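Local coordinates for Hsc70 cochaperone (SGT) (Aspergillus fumigatus, PDB 3SZ7), which binds tail-anchored membrane proteins destined for the endoplasmic reticulum, directs them into the GET pathway, and binds heat-shock chaperones through its TPR domain, at residues Ala20-Lys25 and Arg51-Ser56; Lys63-Ala68 and Gly86-Asp91; Glu69-Val74 and Ser79-Arg84; Lys96-Ala101 and Glu122-Lys127. All coordinates share one frame; numbering follows the deposited sequence.

Interaction 1: residues Ala20-Lys25 and Arg51-Ser56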
loop_
_atom_site.group_PDB
_atom_site.type_symbol
_atom_site.label_atom_id
_atom_site.label_comp_id
_atom_site.label_asym_id
_atom_site.label_seq_id
_atom_site.Cartn_x
_atom_site.Cartn_y
_atom_site.Cartn_z
ATOM N N ALA A 20 19.474 -1.670 1.226
ATOM C CA ALA A 20 20.463 -0.606 1.099
ATOM C C ALA A 20 20.208 0.226 -0.153
ATOM O O ALA A 20 20.388 1.442 -0.146
ATOM C CB ALA A 20 21.873 -1.185 1.082
ATOM N N ALA A 21 19.789 -0.437 -1.227
ATOM C CA ALA A 21 19.455 0.254 -2.464
ATOM C C ALA A 21 18.278 1.207 -2.243
ATOM O O ALA A 21 18.301 2.353 -2.691
ATOM C CB ALA A 21 19.139 -0.749 -3.567
ATOM N N MET A 22 17.254 0.723 -1.545
ATOM C CA MET A 22 16.118 1.560 -1.169
ATOM C C MET A 22 16.574 2.820 -0.440
ATOM O O MET A 22 16.103 3.918 -0.726
ATOM C CB MET A 22 15.145 0.779 -0.282
ATOM C CG MET A 22 14.361 -0.293 -1.011
ATOM S SD MET A 22 13.206 0.409 -2.200
ATOM C CE MET A 22 12.077 1.276 -1.116
ATOM N N ALA A 23 17.493 2.656 0.505
ATOM C CA ALA A 23 18.000 3.783 1.283
ATOM C C ALA A 23 18.643 4.835 0.384
ATOM O O ALA A 23 18.577 6.032 0.665
ATOM C CB ALA A 23 18.989 3.306 2.333
ATOM N N ARG A 24 19.260 4.377 -0.700
ATOM C CA ARG A 24 19.939 5.265 -1.639
ATOM C C ARG A 24 18.990 5.767 -2.721
ATOM O O ARG A 24 19.386 6.549 -3.588
ATOM C CB ARG A 24 21.131 4.552 -2.284
ATOM C CG ARG A 24 22.230 4.164 -1.308
ATOM C CD ARG A 24 23.439 3.609 -2.046
ATOM N NE ARG A 24 23.134 2.354 -2.727
ATOM C CZ ARG A 24 23.952 1.753 -3.585
ATOM N NH1 ARG A 24 25.127 2.294 -3.876
ATOM N NH2 ARG A 24 23.593 0.610 -4.154
ATOM N N LYS A 25 17.743 5.307 -2.662
ATOM C CA LYS A 25 16.712 5.673 -3.629
ATOM C C LYS A 25 16.969 5.085 -5.017
ATOM O O LYS A 25 16.468 5.593 -6.021
ATOM C CB LYS A 25 16.545 7.194 -3.696
ATOM C CG LYS A 25 16.281 7.826 -2.340
ATOM C CD LYS A 25 16.003 9.315 -2.453
ATOM C CE LYS A 25 15.838 9.935 -1.078
ATOM N NZ LYS A 25 14.808 9.218 -0.277
ATOM N N ARG A 51 9.779 -5.726 -2.154
ATOM C CA ARG A 51 9.726 -5.362 -3.565
ATOM C C ARG A 51 8.523 -4.463 -3.847
ATOM O O ARG A 51 8.582 -3.579 -4.703
ATOM C CB ARG A 51 9.714 -6.594 -4.481
ATOM C CG ARG A 51 10.018 -6.242 -5.934
ATOM C CD ARG A 51 10.229 -7.467 -6.813
ATOM N NE ARG A 51 9.022 -8.279 -6.912
ATOM C CZ ARG A 51 8.925 -9.383 -7.642
ATOM N NH1 ARG A 51 9.969 -9.809 -8.349
ATOM N NH2 ARG A 51 7.785 -10.062 -7.668
ATOM N N ALA A 52 7.431 -4.695 -3.125
ATOM C CA ALA A 52 6.253 -3.834 -3.232
ATOM C C ALA A 52 6.592 -2.396 -2.857
ATOM O O ALA A 52 6.123 -1.457 -3.495
ATOM C CB ALA A 52 5.111 -4.356 -2.364
ATOM N N ALA A 53 7.413 -2.222 -1.826
ATOM C CA ALA A 53 7.795 -0.882 -1.392
ATOM C C ALA A 53 8.592 -0.184 -2.484
ATOM O O ALA A 53 8.440 1.025 -2.707
ATOM C CB ALA A 53 8.604 -0.943 -0.102
ATOM N N ALA A 54 9.445 -0.951 -3.161
ATOM C CA ALA A 54 10.280 -0.412 -4.228
ATOM C C ALA A 54 9.436 -0.040 -5.444
ATOM O O ALA A 54 9.669 0.991 -6.086
ATOM C CB ALA A 54 11.369 -1.418 -4.611
ATOM N N TYR A 55 8.450 -0.876 -5.759
ATOM C CA TYR A 55 7.523 -0.558 -6.835
ATOM C C TYR A 55 6.745 0.719 -6.510
ATOM O O TYR A 55 6.631 1.605 -7.352
ATOM C CB TYR A 55 6.568 -1.723 -7.095
ATOM C CG TYR A 55 7.150 -2.800 -7.991
ATOM C CD1 TYR A 55 7.803 -2.468 -9.171
ATOM C CD2 TYR A 55 7.047 -4.143 -7.653
ATOM C CE1 TYR A 55 8.336 -3.451 -9.995
ATOM C CE2 TYR A 55 7.576 -5.128 -8.468
ATOM C CZ TYR A 55 8.218 -4.774 -9.636
ATOM O OH TYR A 55 8.744 -5.751 -10.450
ATOM N N SER A 56 6.225 0.813 -5.290
ATOM C CA SER A 56 5.472 1.999 -4.868
ATOM C C SER A 56 6.313 3.273 -4.942
ATOM O O SER A 56 5.836 4.312 -5.400
ATOM C CB SER A 56 4.914 1.829 -3.452
ATOM O OG SER A 56 3.780 0.980 -3.431
#
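Met-22 reaches across to the backbone and methyl groups of Ala-53 and Ala-54, joining helix 9-23 to helix 45-57. These helices probably are the first (A) helices of two successive tetratricopeptide repeats, and their pairing is the neighbour-to-neighbour stacking that builds a TPR superhelix. The sulfur makes the shortest approach, Met-22 SD lying 3.5 Å from Ala-54 CB and 3.7 Å from Ala-54 CA. Beyond it the terminal methyl turns toward the preceding residue, with Met-22 CE 4.0 Å from Ala-53 O and 4.2 Å from Ala-53 CB. The contact is therefore apolar, made by one long, bent side chain against the small-residue surface of a helix.

The nearest alpha carbons, Met-22 CA and Ala-54 CA, are 6.9 Å apart, a gap that the methionine spans. Its CG stands opposite the carbonyl carbon, and two further bends (chi2 -67°, chi3 -65°) curl the chain, which lays CE against the helix surface. Helix 27-40 contributes to the same layer: Met-22 touches Tyr-34 and Ala-54 touches Ile-31. One turn before Ala-54, Arg-51 ties helix 45-57 to two other helices, through a salt bridge to Asp-67 and a hydrogen bond to Thr-35.

Just past Met-22 the first helix stops. Lys-25 adopts a positive phi of 69° and closes a Schellman motif, so the methionine sits in the last helical turn. Its own carbonyl takes part in that ending, with Lys-25 N donating to Met-22 O at 2.9 Å.

Interaction 2: residues Lys63-Ala68 and Gly86-Asp91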
loop_
_atom_site.group_PDB
_atom_site.type_symbol
_atom_site.label_atom_id
_atom_site.label_comp_id
_atom_site.label_asym_id
_atom_site.label_seq_id
_atom_site.Cartn_x
_atom_site.Cartn_y
_atom_site.Cartn_z
ATOM N N LYS A 63 2.068 -2.958 -9.908
ATOM C CA LYS A 63 3.056 -3.973 -9.577
ATOM C C LYS A 63 3.215 -4.086 -8.065
ATOM O O LYS A 63 3.346 -5.190 -7.529
ATOM C CB LYS A 63 4.402 -3.671 -10.239
ATOM C CG LYS A 63 4.364 -3.721 -11.764
ATOM C CD LYS A 63 5.724 -4.054 -12.349
ATOM C CE LYS A 63 6.017 -5.543 -12.241
ATOM N NZ LYS A 63 5.123 -6.351 -13.117
ATOM N N ALA A 64 3.198 -2.942 -7.382
ATOM C CA ALA A 64 3.245 -2.928 -5.923
ATOM C C ALA A 64 2.069 -3.714 -5.346
ATOM O O ALA A 64 2.241 -4.535 -4.442
ATOM C CB ALA A 64 3.231 -1.485 -5.400
ATOM N N ALA A 65 0.875 -3.463 -5.876
ATOM C CA ALA A 65 -0.322 -4.138 -5.395
ATOM C C ALA A 65 -0.251 -5.651 -5.610
ATOM O O ALA A 65 -0.640 -6.427 -4.739
ATOM C CB ALA A 65 -1.570 -3.561 -6.054
ATOM N N GLU A 66 0.253 -6.075 -6.761
ATOM C CA GLU A 66 0.352 -7.507 -7.022
ATOM C C GLU A 66 1.331 -8.199 -6.065
ATOM O O GLU A 66 1.039 -9.270 -5.544
ATOM C CB GLU A 66 0.690 -7.779 -8.490
ATOM C CG GLU A 66 -0.442 -7.381 -9.432
ATOM C CD GLU A 66 -0.226 -7.845 -10.860
ATOM O OE1 GLU A 66 0.927 -8.164 -11.222
ATOM O OE2 GLU A 66 -1.217 -7.892 -11.619
ATOM N N ASP A 67 2.479 -7.577 -5.814
ATOM C CA ASP A 67 3.420 -8.125 -4.837
ATOM C C ASP A 67 2.794 -8.199 -3.450
ATOM O O ASP A 67 2.862 -9.232 -2.779
ATOM C CB ASP A 67 4.694 -7.285 -4.762
ATOM C CG ASP A 67 5.731 -7.710 -5.775
ATOM O OD1 ASP A 67 5.482 -8.688 -6.518
ATOM O OD2 ASP A 67 6.803 -7.067 -5.821
ATOM N N ALA A 68 2.209 -7.087 -3.006
ATOM C CA ALA A 68 1.614 -7.039 -1.680
ATOM C C ALA A 68 0.462 -8.037 -1.555
ATOM O O ALA A 68 0.342 -8.730 -0.549
ATOM C CB ALA A 68 1.158 -5.611 -1.336
ATOM N N GLY A 86 -2.517 -1.594 1.172
ATOM C CA GLY A 86 -3.350 -0.431 1.420
ATOM C C GLY A 86 -2.831 0.792 0.693
ATOM O O GLY A 86 -3.591 1.509 0.047
ATOM N N LEU A 87 -1.531 1.042 0.798
ATOM C CA LEU A 87 -0.943 2.210 0.148
ATOM C C LEU A 87 -1.006 2.085 -1.370
ATOM O O LEU A 87 -1.328 3.039 -2.064
ATOM C CB LEU A 87 0.501 2.426 0.611
ATOM C CG LEU A 87 1.183 3.697 0.101
ATOM C CD1 LEU A 87 0.365 4.931 0.455
ATOM C CD2 LEU A 87 2.591 3.813 0.678
ATOM N N ALA A 88 -0.688 0.907 -1.889
ATOM C CA ALA A 88 -0.730 0.703 -3.328
ATOM C C ALA A 88 -2.135 0.939 -3.879
ATOM O O ALA A 88 -2.306 1.592 -4.912
ATOM C CB ALA A 88 -0.215 -0.698 -3.699
ATOM N N ARG A 89 -3.146 0.417 -3.195
ATOM C CA ARG A 89 -4.524 0.620 -3.647
ATOM C C ARG A 89 -4.932 2.084 -3.519
ATOM O O ARG A 89 -5.624 2.622 -4.381
ATOM C CB ARG A 89 -5.486 -0.277 -2.872
ATOM C CG ARG A 89 -5.337 -1.764 -3.214
ATOM C CD ARG A 89 -6.342 -2.622 -2.458
ATOM N NE ARG A 89 -6.317 -4.017 -2.898
ATOM C CZ ARG A 89 -6.925 -5.008 -2.251
ATOM N NH1 ARG A 89 -7.600 -4.754 -1.138
ATOM N NH2 ARG A 89 -6.857 -6.254 -2.712
ATOM N N PHE A 90 -4.490 2.725 -2.442
ATOM C CA PHE A 90 -4.778 4.138 -2.235
ATOM C C PHE A 90 -4.228 4.944 -3.403
ATOM O O PHE A 90 -4.905 5.829 -3.935
ATOM C CB PHE A 90 -4.156 4.606 -0.913
ATOM C CG PHE A 90 -4.518 6.011 -0.533
ATOM C CD1 PHE A 90 -3.855 7.092 -1.096
ATOM C CD2 PHE A 90 -5.517 6.250 0.393
ATOM C CE1 PHE A 90 -4.192 8.383 -0.739
ATOM C CE2 PHE A 90 -5.863 7.543 0.752
ATOM C CZ PHE A 90 -5.193 8.609 0.187
ATOM N N ASP A 91 -3.008 4.610 -3.824
ATOM C CA ASP A 91 -2.337 5.324 -4.907
ATOM C C ASP A 91 -2.953 5.008 -6.273
ATOM O O ASP A 91 -2.703 5.707 -7.259
ATOM C CB ASP A 91 -0.837 5.014 -4.904
ATOM C CG ASP A 91 -0.116 5.626 -3.711
ATOM O OD1 ASP A 91 -0.641 6.599 -3.123
ATOM O OD2 ASP A 91 0.984 5.141 -3.367
#
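Ala-65 and Ala-88 bring the backbones of helices 61-74 and 79-91 close together, their CA atoms only 5.3 Å apart. Such an approach is possible because the residues that meet carry nothing larger than a methyl group. Ala-88 CB points into the opposing helix between two neighbours, 3.9 Å from Ala-64 CB and 3.9 Å from Ala-65 CB. It also presses on the main chain itself, Ala-88 CB lying 3.7 Å from Ala-65 N and 3.8 Å from Ala-65 CA. All three alanines are buried, and the contact consists of van der Waals packing alone.

The two helices probably are the second helix of one TPR and the first helix of the next, which would put the joint between repeats. Ala-64 falls at one of the small positions of the TPR consensus, and so does Gly-86, whose backbone lies against Ala-98 and Ala-101 of helix 95-109. Around the alanines, Ala-64 also touches Tyr-55 and Ser-56 of helix 45-57, while Ala-65 touches Met-92. Arg-89 flanks the methyl contact and runs an extended chain to polar partners, with NH2 in a salt bridge to Glu-69 and NH1 hydrogen-bonded to Gly-97 O.

Interaction 3: residues Glu69-Val74 and Ser79-Arg84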
loop_
_atom_site.group_PDB
_atom_site.type_symbol
_atom_site.label_atom_id
_atom_site.label_comp_id
_atom_site.label_asym_id
_atom_site.label_seq_id
_atom_site.Cartn_x
_atom_site.Cartn_y
_atom_site.Cartn_z
ATOM N N GLU A 69 -0.369 -8.135 -2.588
ATOM C CA GLU A 69 -1.473 -9.091 -2.556
ATOM C C GLU A 69 -0.961 -10.513 -2.402
ATOM O O GLU A 69 -1.458 -11.272 -1.574
ATOM C CB GLU A 69 -2.310 -9.006 -3.822
ATOM C CG GLU A 69 -3.226 -7.805 -3.865
ATOM C CD GLU A 69 -4.051 -7.776 -5.125
ATOM O OE1 GLU A 69 -3.539 -8.231 -6.169
ATOM O OE2 GLU A 69 -5.209 -7.310 -5.074
ATOM N N LEU A 70 0.023 -10.876 -3.212
ATOM C CA LEU A 70 0.574 -12.222 -3.141
ATOM C C LEU A 70 1.113 -12.509 -1.742
ATOM O O LEU A 70 0.922 -13.601 -1.209
ATOM C CB LEU A 70 1.662 -12.427 -4.196
ATOM C CG LEU A 70 2.203 -13.863 -4.217
ATOM C CD1 LEU A 70 1.061 -14.844 -4.443
ATOM C CD2 LEU A 70 3.279 -14.012 -5.287
ATOM N N ALA A 71 1.774 -11.524 -1.143
ATOM C CA ALA A 71 2.252 -11.672 0.230
ATOM C C ALA A 71 1.112 -11.917 1.217
ATOM O O ALA A 71 1.249 -12.729 2.129
ATOM C CB ALA A 71 3.070 -10.464 0.650
ATOM N N THR A 72 -0.007 -11.217 1.043
ATOM C CA THR A 72 -1.151 -11.399 1.931
ATOM C C THR A 72 -1.839 -12.735 1.695
ATOM O O THR A 72 -2.509 -13.257 2.587
ATOM C CB THR A 72 -2.204 -10.270 1.795
ATOM O OG1 THR A 72 -2.758 -10.280 0.472
ATOM C CG2 THR A 72 -1.582 -8.917 2.095
ATOM N N VAL A 73 -1.683 -13.283 0.492
ATOM C CA VAL A 73 -2.266 -14.580 0.180
ATOM C C VAL A 73 -1.437 -15.682 0.829
ATOM O O VAL A 73 -1.978 -16.625 1.405
ATOM C CB VAL A 73 -2.349 -14.824 -1.343
ATOM C CG1 VAL A 73 -2.763 -16.257 -1.632
ATOM C CG2 VAL A 73 -3.321 -13.842 -1.987
ATOM N N VAL A 74 -0.119 -15.546 0.737
ATOM C CA VAL A 74 0.811 -16.496 1.341
ATOM C C VAL A 74 0.781 -16.430 2.867
ATOM O O VAL A 74 0.806 -17.457 3.547
ATOM C CB VAL A 74 2.251 -16.243 0.849
ATOM C CG1 VAL A 74 3.254 -17.034 1.681
ATOM C CG2 VAL A 74 2.363 -16.596 -0.629
ATOM N N SER A 79 1.247 -8.330 8.917
ATOM C CA SER A 79 0.621 -7.012 8.875
ATOM C C SER A 79 1.278 -6.056 7.883
ATOM O O SER A 79 0.585 -5.253 7.261
ATOM C CB SER A 79 0.556 -6.380 10.274
ATOM O OG SER A 79 1.829 -5.912 10.689
ATOM N N LYS A 80 2.601 -6.133 7.729
ATOM C CA LYS A 80 3.295 -5.215 6.823
ATOM C C LYS A 80 2.797 -5.340 5.381
ATOM O O LYS A 80 2.678 -4.339 4.672
ATOM C CB LYS A 80 4.819 -5.393 6.886
ATOM C CG LYS A 80 5.599 -4.230 6.275
ATOM C CD LYS A 80 7.113 -4.419 6.387
ATOM C CE LYS A 80 7.597 -4.331 7.827
ATOM N NZ LYS A 80 7.617 -2.937 8.356
ATOM N N ALA A 81 2.494 -6.559 4.953
ATOM C CA ALA A 81 2.006 -6.783 3.597
ATOM C C ALA A 81 0.677 -6.068 3.368
ATOM O O ALA A 81 0.444 -5.510 2.298
ATOM C CB ALA A 81 1.870 -8.276 3.311
ATOM N N TRP A 82 -0.185 -6.074 4.381
ATOM C CA TRP A 82 -1.482 -5.408 4.275
ATOM C C TRP A 82 -1.307 -3.897 4.202
ATOM O O TRP A 82 -2.051 -3.210 3.498
ATOM C CB TRP A 82 -2.382 -5.760 5.460
ATOM C CG TRP A 82 -2.898 -7.160 5.444
ATOM C CD1 TRP A 82 -2.537 -8.178 6.281
ATOM C CD2 TRP A 82 -3.874 -7.704 4.546
ATOM N NE1 TRP A 82 -3.235 -9.321 5.961
ATOM C CE2 TRP A 82 -4.054 -9.058 4.899
ATOM C CE3 TRP A 82 -4.607 -7.180 3.476
ATOM C CZ2 TRP A 82 -4.944 -9.894 4.217
ATOM C CZ3 TRP A 82 -5.491 -8.014 2.803
ATOM C CH2 TRP A 82 -5.651 -9.354 3.180
ATOM N N SER A 83 -0.329 -3.382 4.941
ATOM C CA SER A 83 -0.042 -1.953 4.915
ATOM C C SER A 83 0.449 -1.527 3.535
ATOM O O SER A 83 0.069 -0.468 3.029
ATOM C CB SER A 83 0.987 -1.587 5.984
ATOM O OG SER A 83 1.179 -0.185 6.027
ATOM N N ARG A 84 1.301 -2.355 2.933
ATOM C CA ARG A 84 1.800 -2.121 1.581
ATOM C C ARG A 84 0.667 -2.139 0.575
ATOM O O ARG A 84 0.616 -1.302 -0.320
ATOM C CB ARG A 84 2.804 -3.200 1.183
ATOM C CG ARG A 84 4.047 -3.222 2.024
ATOM C CD ARG A 84 5.127 -2.365 1.415
ATOM N NE ARG A 84 6.329 -2.425 2.230
ATOM C CZ ARG A 84 6.742 -1.442 3.019
ATOM N NH1 ARG A 84 6.059 -0.306 3.079
ATOM N NH2 ARG A 84 7.847 -1.589 3.733
#
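The methyl branch of Thr-72 sits over one face of the Trp-82 indole, and the two side chains cross at about a right angle. Thr-72 CG2 lies 3.7 Å from the centroid of the six-membered ring of Trp-82 and only 15° off the ring normal, which identifies a CH-pi contact made through the face. Thr-72 CB lies over the CE2-CZ2-CH2 side of the same ring, 3.7 Å from Trp-82 CZ2.

The threonine rotamer sets up this presentation. With chi1 at 63°, OG1 lies between the backbone N and the carbonyl carbon and donates back to its own helix, Thr-72 OG1 to Glu-69 O being 2.6 Å. That carbonyl also accepts from Val-73 N, so it is shared by a side chain and the main chain. The hydroxyl is thus satisfied locally, while the methyl is presented to the tryptophan. The indole is held from its polar edge as well, since NE1 donates to Pro-76 O in the connecting turn.

The turn probably joins the second and third repeats of the TPR array. Ala-71, Pro-76 and Trp-82 match characteristic residues of the TPR consensus. The short helical segments run antiparallel at 150°, with axes 8.5 Å apart at closest approach. Ala-81 packs on two residues of the other helix: its CB is 3.6 Å from Ala-71 CB and 3.7 Å from Thr-72 CG2, so that Thr-72 CG2 meets both a methyl and the ring. Trp-82 further packs on Ala-101, Lys-104 and Ala-108 of helix 95-109.

Interaction 4: residues Lys96-Ala101 and Glu122-Lys127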
loop_
_atom_site.group_PDB
_atom_site.type_symbol
_atom_site.label_atom_id
_atom_site.label_comp_id
_atom_site.label_asym_id
_atom_site.label_seq_id
_atom_site.Cartn_x
_atom_site.Cartn_y
_atom_site.Cartn_z
ATOM N N LYS A 96 -11.932 1.988 -1.620
ATOM C CA LYS A 96 -12.635 0.890 -0.965
ATOM C C LYS A 96 -11.676 -0.263 -0.663
ATOM O O LYS A 96 -11.677 -0.818 0.441
ATOM C CB LYS A 96 -13.782 0.388 -1.837
ATOM C CG LYS A 96 -14.556 -0.760 -1.205
ATOM C CD LYS A 96 -15.672 -1.248 -2.118
ATOM C CE LYS A 96 -16.394 -2.442 -1.512
ATOM N NZ LYS A 96 -17.001 -2.107 -0.195
ATOM N N GLY A 97 -10.862 -0.618 -1.651
ATOM C CA GLY A 97 -9.893 -1.688 -1.495
ATOM C C GLY A 97 -8.798 -1.336 -0.502
ATOM O O GLY A 97 -8.314 -2.198 0.240
ATOM N N ALA A 98 -8.399 -0.071 -0.481
ATOM C CA ALA A 98 -7.399 0.374 0.487
ATOM C C ALA A 98 -7.952 0.278 1.905
ATOM O O ALA A 98 -7.260 -0.158 2.822
ATOM C CB ALA A 98 -6.941 1.805 0.180
ATOM N N LYS A 99 -9.208 0.675 2.084
ATOM C CA LYS A 99 -9.836 0.596 3.393
ATOM C C LYS A 99 -9.838 -0.846 3.899
ATOM O O LYS A 99 -9.463 -1.113 5.046
ATOM C CB LYS A 99 -11.262 1.146 3.335
ATOM C CG LYS A 99 -12.054 0.971 4.627
ATOM C CD LYS A 99 -13.455 1.549 4.462
ATOM C CE LYS A 99 -14.280 1.415 5.738
ATOM N NZ LYS A 99 -14.750 0.020 5.965
ATOM N N GLU A 100 -10.245 -1.775 3.037
ATOM C CA GLU A 100 -10.266 -3.195 3.395
ATOM C C GLU A 100 -8.877 -3.712 3.767
ATOM O O GLU A 100 -8.727 -4.444 4.739
ATOM C CB GLU A 100 -10.857 -4.031 2.256
ATOM C CG GLU A 100 -12.313 -3.697 1.970
ATOM C CD GLU A 100 -12.883 -4.483 0.803
ATOM O OE1 GLU A 100 -12.108 -5.163 0.094
ATOM O OE2 GLU A 100 -14.111 -4.415 0.596
ATOM N N ALA A 101 -7.863 -3.328 2.994
ATOM C CA ALA A 101 -6.504 -3.793 3.272
ATOM C C ALA A 101 -5.997 -3.255 4.605
ATOM O O ALA A 101 -5.378 -3.983 5.380
ATOM C CB ALA A 101 -5.552 -3.408 2.147
ATOM N N GLU A 122 -7.556 6.065 8.501
ATOM C CA GLU A 122 -8.238 7.326 8.761
ATOM C C GLU A 122 -8.335 8.156 7.483
ATOM O O GLU A 122 -9.401 8.676 7.140
ATOM C CB GLU A 122 -7.494 8.130 9.829
ATOM C CG GLU A 122 -8.052 9.537 10.003
ATOM C CD GLU A 122 -7.186 10.422 10.882
ATOM O OE1 GLU A 122 -6.481 9.892 11.767
ATOM O OE2 GLU A 122 -7.215 11.654 10.684
ATOM N N THR A 123 -7.212 8.286 6.786
ATOM C CA THR A 123 -7.157 9.083 5.563
ATOM C C THR A 123 -8.030 8.490 4.456
ATOM O O THR A 123 -8.712 9.227 3.741
ATOM C CB THR A 123 -5.708 9.246 5.075
ATOM O OG1 THR A 123 -4.989 10.050 6.017
ATOM C CG2 THR A 123 -5.668 9.922 3.715
ATOM N N THR A 124 -8.016 7.164 4.326
ATOM C CA THR A 124 -8.865 6.484 3.350
ATOM C C THR A 124 -10.352 6.697 3.652
ATOM O O THR A 124 -11.146 6.999 2.756
ATOM C CB THR A 124 -8.564 4.977 3.314
ATOM O OG1 THR A 124 -7.180 4.781 3.005
ATOM C CG2 THR A 124 -9.417 4.282 2.252
ATOM N N LYS A 125 -10.735 6.545 4.914
ATOM C CA LYS A 125 -12.131 6.757 5.283
ATOM C C LYS A 125 -12.555 8.196 5.010
ATOM O O LYS A 125 -13.693 8.454 4.624
ATOM C CB LYS A 125 -12.359 6.447 6.759
ATOM C CG LYS A 125 -12.333 4.979 7.124
ATOM C CD LYS A 125 -12.557 4.821 8.625
ATOM C CE LYS A 125 -12.582 3.361 9.040
ATOM N NZ LYS A 125 -12.884 3.237 10.490
ATOM N N ARG A 126 -11.646 9.135 5.247
ATOM C CA ARG A 126 -11.982 10.532 5.046
ATOM C C ARG A 126 -12.221 10.796 3.565
ATOM O O ARG A 126 -13.104 11.578 3.207
ATOM C CB ARG A 126 -10.889 11.444 5.603
ATOM C CG ARG A 126 -11.189 12.924 5.458
ATOM C CD ARG A 126 -10.171 13.776 6.211
ATOM N NE ARG A 126 -10.265 13.568 7.652
ATOM C CZ ARG A 126 -9.321 12.996 8.395
ATOM N NH1 ARG A 126 -8.189 12.584 7.839
ATOM N NH2 ARG A 126 -9.509 12.849 9.702
ATOM N N LYS A 127 -11.431 10.144 2.714
ATOM C CA LYS A 127 -11.576 10.288 1.261
ATOM C C LYS A 127 -12.913 9.720 0.805
ATOM O O LYS A 127 -13.583 10.288 -0.054
ATOM C CB LYS A 127 -10.446 9.565 0.521
ATOM C CG LYS A 127 -9.048 10.036 0.900
ATOM C CD LYS A 127 -8.576 11.205 0.054
ATOM C CE LYS A 127 -7.223 11.713 0.554
ATOM N NZ LYS A 127 -6.279 12.057 -0.549
#
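On the helix whose Thr-124 and Lys-125 meet Lys-99, Glu-122 OE2 is gripped twice by Arg-126. NH2 gives the shorter and straighter bond, Arg-126 NH2 to Glu-122 OE2 at 2.8 Å with 159° at the hydrogen, and Arg-126 NH1 adds a second at 3.1 Å. Both end nitrogens meet the one oxygen, which lies in the guanidinium plane, an end-on grip between residues one helical turn apart.

The packing across to segment 96-101 centres on Thr-124. With chi1 at -58° its hydroxyl lies beside the backbone N, and CG2 is the branch opposite that nitrogen, turned to the first helix, with Thr-124 CG2 3.6 Å from Lys-99 N and 3.8 Å from Lys-99 CB. Ala-98 CB lies 4.1 Å from Thr-124 CG2. The hydroxyl of Thr-124 meanwhile bonds back to Gly-120 O.

At the margin, two lysine chains touch through their aliphatic parts, Lys-99 CE being 4.2 Å from Lys-125 CE. Their ammonium groups remain apart, Lys-99 NZ to Lys-125 NZ measuring 5.9 Å, and a salt bridge from Lys-99 to Glu-103 probably eases the repulsion.

The segment axes run antiparallel at 149° and come within 9.2 Å. Helix 95-109 probably is the second helix of the last TPR, and helix 115-133, which packs on it and also touches Phe-90, is consistent with the C-terminal capping helix that follows the last repeat in many TPR domains.

In the fold
From the N terminus, interaction 1 is the first to close, joining helix 9-23 to helix 45-57 over a loop that contains helix 27-40. Interaction 2 then joins helices 61-74 and 79-91, and interaction 3 is nested inside its loop, using the same two helices nearer their connecting turn; the centres lie about 9 Å apart. Interaction 4 follows in series, closing helix 115-133 onto helix 95-109. No loops cross. Neighbouring contacts are tied by side chains: Ala-53 packs on Arg-84 between interactions 1 and 3, while Phe-90 touches Thr-124 between interactions 2 and 4. Interactions 1 and 4, centres about 24 Å apart, do not touch.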